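Local coordinates for tryptophan halogenase superfamily (Brevundimonas sp. BAL3, PDB 6FRL), which halogenates its substrates with the help of flavin, preferring bromination over chlorination, as a member of the tryptophan halogenase family, at residues B[73-76]-B[77-80]; B[374-377]-B[378-382]. One frame throughout, in Å; residues are numbered along the deposited sequence.

Interaction 1: B[73-76]-B[77-80]; sequences DDDV and MRAT
The carbonyl oxygen of Val-76 is gripped twice by Thr-80, four residues on. Thr-80 OG1 donates to Val-76 O over 2.6 Å, tilted out of the carbonyl plane. Thr-80 N adds a weak bond to Val-76 O at 3.1 Å, its N-H angle bent to 124°. The hydroxyl reaches back because OG1 is tucked between the backbone N and the carbonyl carbon (chi1 57°). Thr-80 is also the residue at which helical phi/psi ends, consistent with the weak amide bond, Thr-80 N being shared with Met-77 O, and this gives the side-chain bond its place at the C-terminal end of helix 73-79. An alanine here would probably leave Val-76 O with little more than the weak amide bond and the last turn less firmly held.

On the outer side, Arg-78 lies alongside Asp-74 and Asp-75, about one turn before it. Its NH2 donates to Asp-75 OD1 at 3.1 Å; the oxygen sits in the guanidinium plane, while the nitrogen approaches it from the anti side, tilted out of the carboxylate plane. NH2 also forms a longer salt bridge with Asp-74 OD1, 3.6 Å away. The arginine chain bends at chi3, bringing the guanidinium back over Asp-74 O, which sits above one face. A water closes a small ring, accepting from Arg-78 NE at 2.6 Å and donating to Asp-75 OD1. Asp-74 has a second cation in Arg-72, whereas Asp-73 turns to Arg-63 and Tyr-66.

On the buried side, Val-76 and Thr-80 pack on Phe-172 of helix 169-182, and Met-77 on Leu-165 and Trp-163. Three successive aspartates at the start of a helix are likely to suit its N-terminal end, and Arg-63, Arg-72 and Arg-78 probably offset their mutual repulsion.

Interaction 2: B[374-377]-B[378-382]; sequences FAQP and ILDEF
The first turn of helix 376-402 starts here, with Ala-375 at the N-cap and Gln-376 and Pro-377 opening the helix. Ala-375 has no polar side chain to serve as a cap, and its carbonyl oxygen receives a weak bond, from Ile-378 N to Ala-375 O at 3.1 Å. Regular helical pairing follows: Asp-380 N donates to Gln-376 O at 3.0 Å, and Glu-381 N to Pro-377 O at the same length and nearly straight.

Outside this backbone turn a side-chain bond also joins Gln-376 to Asp-380. Gln-376 NE2 donates to Asp-380 OD1 over 2.8 Å, with an N-H angle of 157°. The oxygen lies close to the amide plane of the glutamine, yet the nitrogen comes from above the carboxylate, 44° out of its plane, and the two flat groups are turned against each other. Gln-376 manages this with CG anti to its own N and a bend at chi2 (55°), which swings the amide forward along the helix, toward Asp-380.

The inner side is apolar. Leu-379 CD1 comes to the edge of the Phe-374 ring, 4.5 Å from CD2, and Ile-378 CD1 lies 4.3 Å from Ala-375 CB. Phe-374, Ile-378 and Leu-379 all touch Trp-333 of strand 333-334. Ala-375, Pro-377, Ile-378 and Glu-381 meet the second subunit, where Ala-433, Ala-429, Arg-434 and Leu-430 of that subunit receive them, placing this turn at the dimer interface. Glu-381 OE1 is hydrogen-bonded to Gln-385, and the ion pair from OE2 to Arg-426 of the second subunit is long and weak.

Pro-377 has no N-H to give, which costs nothing in a first turn, where amides lack helical acceptors. Near this N-terminal end the carboxylate of Asp-380 may be slightly favoured by the helix dipole, and the amide of Gln-376 would probably steady it further.

Along the chain, 73-80 comes first and 374-382 much later, so the two contacts stand in series, neither nested nor crossed. Each spans a single continuous segment and closes no more than a helical turn. Interaction 1 takes up the short helix 73-79 and its exit, and joins it to helix 169-182 and strand 164-168. Interaction 2 opens the long helix 376-402, set against strand 333-334 at the end of the six-stranded mixed sheet and against the second subunit. Their centres are 37 Å apart and their nearest atoms about 24 Å, so they do not touch. No other chain of the assembly reaches interaction 1, whereas interaction 2 contributes to the dimer contact.

Interaction 1: B[73-76]-B[77-80]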
ATOM      1  N   ASP B  73      20.482  19.511   3.841  1.00 31.98           N
ATOM      2  CA  ASP B  73      21.279  18.438   4.464  1.00 32.87           C
ATOM      3  C   ASP B  73      22.572  18.991   5.038  1.00 33.68           C
ATOM      4  O   ASP B  73      22.900  18.728   6.187  1.00 35.28           O
ATOM      5  CB  ASP B  73      21.637  17.311   3.480  1.00 33.56           C
ATOM      6  CG  ASP B  73      20.419  16.526   2.979  1.00 35.50           C
ATOM      7  OD1 ASP B  73      19.600  15.997   3.777  1.00 39.09           O
ATOM      8  OD2 ASP B  73      20.302  16.405   1.764  1.00 33.10           O
ATOM      9  N   ASP B  74      23.307  19.779   4.266  1.00 36.17           N
ATOM     10  CA  ASP B  74      24.600  20.282   4.778  1.00 35.57           C
ATOM     11  C   ASP B  74      24.457  21.180   6.017  1.00 35.73           C
ATOM     12  O   ASP B  74      25.187  20.973   7.007  1.00 40.77           O
ATOM     13  CB  ASP B  74      25.535  20.859   3.681  1.00 33.44           C
ATOM     14  CG  ASP B  74      24.915  21.960   2.851  1.00 35.06           C
ATOM     15  OD1 ASP B  74      23.946  22.637   3.274  1.00 38.94           O
ATOM     16  OD2 ASP B  74      25.434  22.180   1.736  1.00 35.29           O
ATOM     17  N   ASP B  75      23.511  22.116   6.004  1.00 32.40           N
ATOM     18  CA  ASP B  75      23.329  23.009   7.153  1.00 32.36           C
ATOM     19  C   ASP B  75      22.914  22.197   8.406  1.00 31.07           C
ATOM     20  O   ASP B  75      23.486  22.413   9.497  1.00 28.63           O
ATOM     21  CB  ASP B  75      22.319  24.129   6.865  1.00 32.72           C
ATOM     22  CG  ASP B  75      22.774  25.106   5.723  1.00 36.35           C
ATOM     23  OD1 ASP B  75      24.007  25.399   5.551  1.00 33.87           O
ATOM     24  OD2 ASP B  75      21.850  25.592   5.000  1.00 36.87           O
ATOM     25  N   VAL B  76      21.970  21.247   8.255  1.00 28.10           N
ATOM     26  CA  VAL B  76      21.514  20.451   9.424  1.00 26.65           C
ATOM     27  C   VAL B  76      22.655  19.577   9.953  1.00 26.71           C
ATOM     28  O   VAL B  76      22.827  19.426  11.177  1.00 25.10           O
ATOM     29  CB  VAL B  76      20.251  19.577   9.140  1.00 25.85           C
ATOM     30  CG1 VAL B  76      19.894  18.695  10.318  1.00 24.92           C
ATOM     31  CG2 VAL B  76      19.046  20.426   8.792  1.00 26.16           C
ATOM     32  N   MET B  77      23.434  19.008   9.028  1.00 27.95           N
ATOM     33  CA  MET B  77      24.558  18.138   9.410  1.00 29.73           C
ATOM     34  C   MET B  77      25.644  18.902  10.141  1.00 30.46           C
ATOM     35  O   MET B  77      26.077  18.444  11.204  1.00 30.62           O
ATOM     36  CB  MET B  77      25.131  17.357   8.216  1.00 30.59           C
ATOM     37  CG  MET B  77      24.193  16.257   7.737  1.00 29.37           C
ATOM     38  SD  MET B  77      24.928  15.374   6.396  1.00 31.74           S
ATOM     39  CE  MET B  77      26.077  14.319   7.306  1.00 32.96           C
ATOM     40  N   ARG B  78      26.057  20.054   9.592  1.00 30.23           N
ATOM     41  CA  ARG B  78      26.998  20.957  10.291  1.00 30.36           C
ATOM     42  C   ARG B  78      26.536  21.248  11.708  1.00 30.59           C
ATOM     43  O   ARG B  78      27.326  21.189  12.638  1.00 33.16           O
ATOM     44  CB  ARG B  78      27.223  22.292   9.537  1.00 31.21           C
ATOM     45  CG  ARG B  78      28.485  22.332   8.667  1.00 33.89           C
ATOM     46  CD  ARG B  78      28.773  23.693   8.050  1.00 31.79           C
ATOM     47  NE  ARG B  78      27.740  24.003   7.066  1.00 33.10           N
ATOM     48  CZ  ARG B  78      27.762  23.701   5.774  1.00 34.00           C
ATOM     49  NH1 ARG B  78      28.814  23.115   5.228  1.00 36.27           N
ATOM     50  NH2 ARG B  78      26.726  24.030   5.004  1.00 35.18           N
ATOM     51  N   ALA B  79      25.253  21.561  11.876  1.00 32.37           N
ATOM     52  CA  ALA B  79      24.752  22.040  13.165  1.00 32.79           C
ATOM     53  C   ALA B  79      24.600  20.901  14.185  1.00 33.43           C
ATOM     54  O   ALA B  79      24.577  21.163  15.397  1.00 34.27           O
ATOM     55  CB  ALA B  79      23.442  22.810  12.992  1.00 31.83           C
ATOM     56  N   THR B  80      24.507  19.654  13.714  1.00 33.05           N
ATOM     57  CA  THR B  80      24.235  18.522  14.604  1.00 33.51           C
ATOM     58  C   THR B  80      25.415  17.530  14.780  1.00 35.75           C
ATOM     59  O   THR B  80      25.210  16.419  15.335  1.00 33.73           O
ATOM     60  CB  THR B  80      22.966  17.777  14.143  1.00 32.50           C
ATOM     61  OG1 THR B  80      23.111  17.339  12.776  1.00 29.89           O
ATOM     62  CG2 THR B  80      21.745  18.676  14.280  1.00 30.76           C
TER
HETATM   63  O   HOH W   1      25.799  25.559   7.911  1.00 35.40           O

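Interaction 2: B[374-377]-B[378-382]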
ATOM      1  N   PHE B 374     -13.738  17.339  17.885  1.00 33.57           N
ATOM      2  CA  PHE B 374     -12.968  16.105  18.080  1.00 30.19           C
ATOM      3  C   PHE B 374     -13.780  14.850  17.712  1.00 26.21           C
ATOM      4  O   PHE B 374     -13.969  13.909  18.519  1.00 24.19           O
ATOM      5  CB  PHE B 374     -12.391  16.059  19.512  1.00 31.81           C
ATOM      6  CG  PHE B 374     -11.204  16.960  19.711  1.00 32.77           C
ATOM      7  CD1 PHE B 374     -11.380  18.298  20.103  1.00 32.46           C
ATOM      8  CD2 PHE B 374      -9.903  16.490  19.475  1.00 32.05           C
ATOM      9  CE1 PHE B 374     -10.287  19.146  20.267  1.00 31.66           C
ATOM     10  CE2 PHE B 374      -8.802  17.332  19.636  1.00 32.45           C
ATOM     11  CZ  PHE B 374      -9.003  18.674  20.025  1.00 33.96           C
ATOM     12  N   ALA B 375     -14.252  14.858  16.466  1.00 23.58           N
ATOM     13  CA  ALA B 375     -15.063  13.784  15.913  1.00 24.35           C
ATOM     14  C   ALA B 375     -14.416  12.406  16.118  1.00 26.57           C
ATOM     15  O   ALA B 375     -13.239  12.189  15.795  1.00 29.01           O
ATOM     16  CB  ALA B 375     -15.310  14.041  14.457  1.00 24.09           C
ATOM     17  N   GLN B 376     -15.200  11.485  16.664  1.00 28.66           N
ATOM     18  CA  GLN B 376     -14.723  10.171  17.096  1.00 27.45           C
ATOM     19  C   GLN B 376     -14.057   9.367  15.985  1.00 26.08           C
ATOM     20  O   GLN B 376     -13.067   8.699  16.261  1.00 24.77           O
ATOM     21  CB  GLN B 376     -15.862   9.341  17.766  1.00 26.35           C
ATOM     22  CG  GLN B 376     -15.420   8.081  18.532  1.00 25.60           C
ATOM     23  CD  GLN B 376     -14.367   8.325  19.601  1.00 24.79           C
ATOM     24  OE1 GLN B 376     -14.582   9.111  20.478  1.00 29.04           O
ATOM     25  NE2 GLN B 376     -13.236   7.645  19.528  1.00 24.89           N
ATOM     26  N   PRO B 377     -14.571   9.444  14.733  1.00 27.33           N
ATOM     27  CA  PRO B 377     -13.894   8.678  13.640  1.00 27.19           C
ATOM     28  C   PRO B 377     -12.424   9.088  13.362  1.00 29.23           C
ATOM     29  O   PRO B 377     -11.590   8.258  12.976  1.00 28.84           O
ATOM     30  CB  PRO B 377     -14.787   8.949  12.435  1.00 26.94           C
ATOM     31  CG  PRO B 377     -16.141   9.313  13.016  1.00 25.35           C
ATOM     32  CD  PRO B 377     -15.862  10.024  14.292  1.00 25.37           C
ATOM     33  N   ILE B 378     -12.111  10.360  13.583  1.00 30.64           N
ATOM     34  CA  ILE B 378     -10.749  10.848  13.445  1.00 30.47           C
ATOM     35  C   ILE B 378      -9.853  10.219  14.491  1.00 29.61           C
ATOM     36  O   ILE B 378      -8.768   9.728  14.181  1.00 30.75           O
ATOM     37  CB  ILE B 378     -10.682  12.391  13.569  1.00 32.29           C
ATOM     38  CG1 ILE B 378     -11.464  13.043  12.418  1.00 32.92           C
ATOM     39  CG2 ILE B 378      -9.231  12.859  13.518  1.00 31.55           C
ATOM     40  CD1 ILE B 378     -11.546  14.547  12.500  1.00 33.72           C
ATOM     41  N   LEU B 379     -10.287  10.246  15.743  1.00 29.71           N
ATOM     42  CA  LEU B 379      -9.506   9.583  16.795  1.00 29.43           C
ATOM     43  C   LEU B 379      -9.320   8.088  16.456  1.00 29.70           C
ATOM     44  O   LEU B 379      -8.202   7.553  16.537  1.00 27.71           O
ATOM     45  CB  LEU B 379     -10.153   9.738  18.162  1.00 29.04           C
ATOM     46  CG  LEU B 379      -9.856  11.057  18.876  1.00 30.27           C
ATOM     47  CD1 LEU B 379     -10.395  12.257  18.122  1.00 30.58           C
ATOM     48  CD2 LEU B 379     -10.474  11.018  20.279  1.00 31.55           C
ATOM     49  N   ASP B 380     -10.409   7.430  16.056  1.00 30.07           N
ATOM     50  CA  ASP B 380     -10.379   5.982  15.822  1.00 29.45           C
ATOM     51  C   ASP B 380      -9.381   5.610  14.729  1.00 31.49           C
ATOM     52  O   ASP B 380      -8.575   4.711  14.926  1.00 38.32           O
ATOM     53  CB  ASP B 380     -11.768   5.428  15.493  1.00 27.69           C
ATOM     54  CG  ASP B 380     -12.704   5.386  16.710  1.00 26.70           C
ATOM     55  OD1 ASP B 380     -12.295   5.635  17.881  1.00 25.63           O
ATOM     56  OD2 ASP B 380     -13.881   5.100  16.482  1.00 24.77           O
ATOM     57  N   GLU B 381      -9.423   6.307  13.600  1.00 30.96           N
ATOM     58  CA  GLU B 381      -8.451   6.086  12.529  1.00 31.47           C
ATOM     59  C   GLU B 381      -7.001   6.348  12.980  1.00 29.55           C
ATOM     60  O   GLU B 381      -6.141   5.538  12.730  1.00 30.04           O
ATOM     61  CB  GLU B 381      -8.798   6.949  11.295  1.00 33.90           C
ATOM     62  CG  GLU B 381      -7.909   6.751  10.063  1.00 35.55           C
ATOM     63  CD  GLU B 381      -7.949   5.330   9.474  1.00 38.75           C
ATOM     64  OE1 GLU B 381      -6.999   5.021   8.707  1.00 36.22           O
ATOM     65  OE2 GLU B 381      -8.868   4.521   9.828  1.00 36.53           O
ATOM     66  N   PHE B 382      -6.743   7.480  13.640  1.00 29.18           N
ATOM     67  CA  PHE B 382      -5.403   7.798  14.169  1.00 25.64           C
ATOM     68  C   PHE B 382      -4.944   6.694  15.103  1.00 23.99           C
ATOM     69  O   PHE B 382      -3.819   6.221  14.995  1.00 25.56           O
ATOM     70  CB  PHE B 382      -5.396   9.152  14.891  1.00 24.33           C
ATOM     71  CG  PHE B 382      -4.022   9.627  15.341  1.00 23.12           C
ATOM     72  CD1 PHE B 382      -3.406   9.098  16.475  1.00 23.10           C
ATOM     73  CD2 PHE B 382      -3.380  10.664  14.678  1.00 22.51           C
ATOM     74  CE1 PHE B 382      -2.154   9.554  16.887  1.00 22.81           C
ATOM     75  CE2 PHE B 382      -2.123  11.124  15.096  1.00 22.40           C
ATOM     76  CZ  PHE B 382      -1.512  10.568  16.200  1.00 21.59           C
TER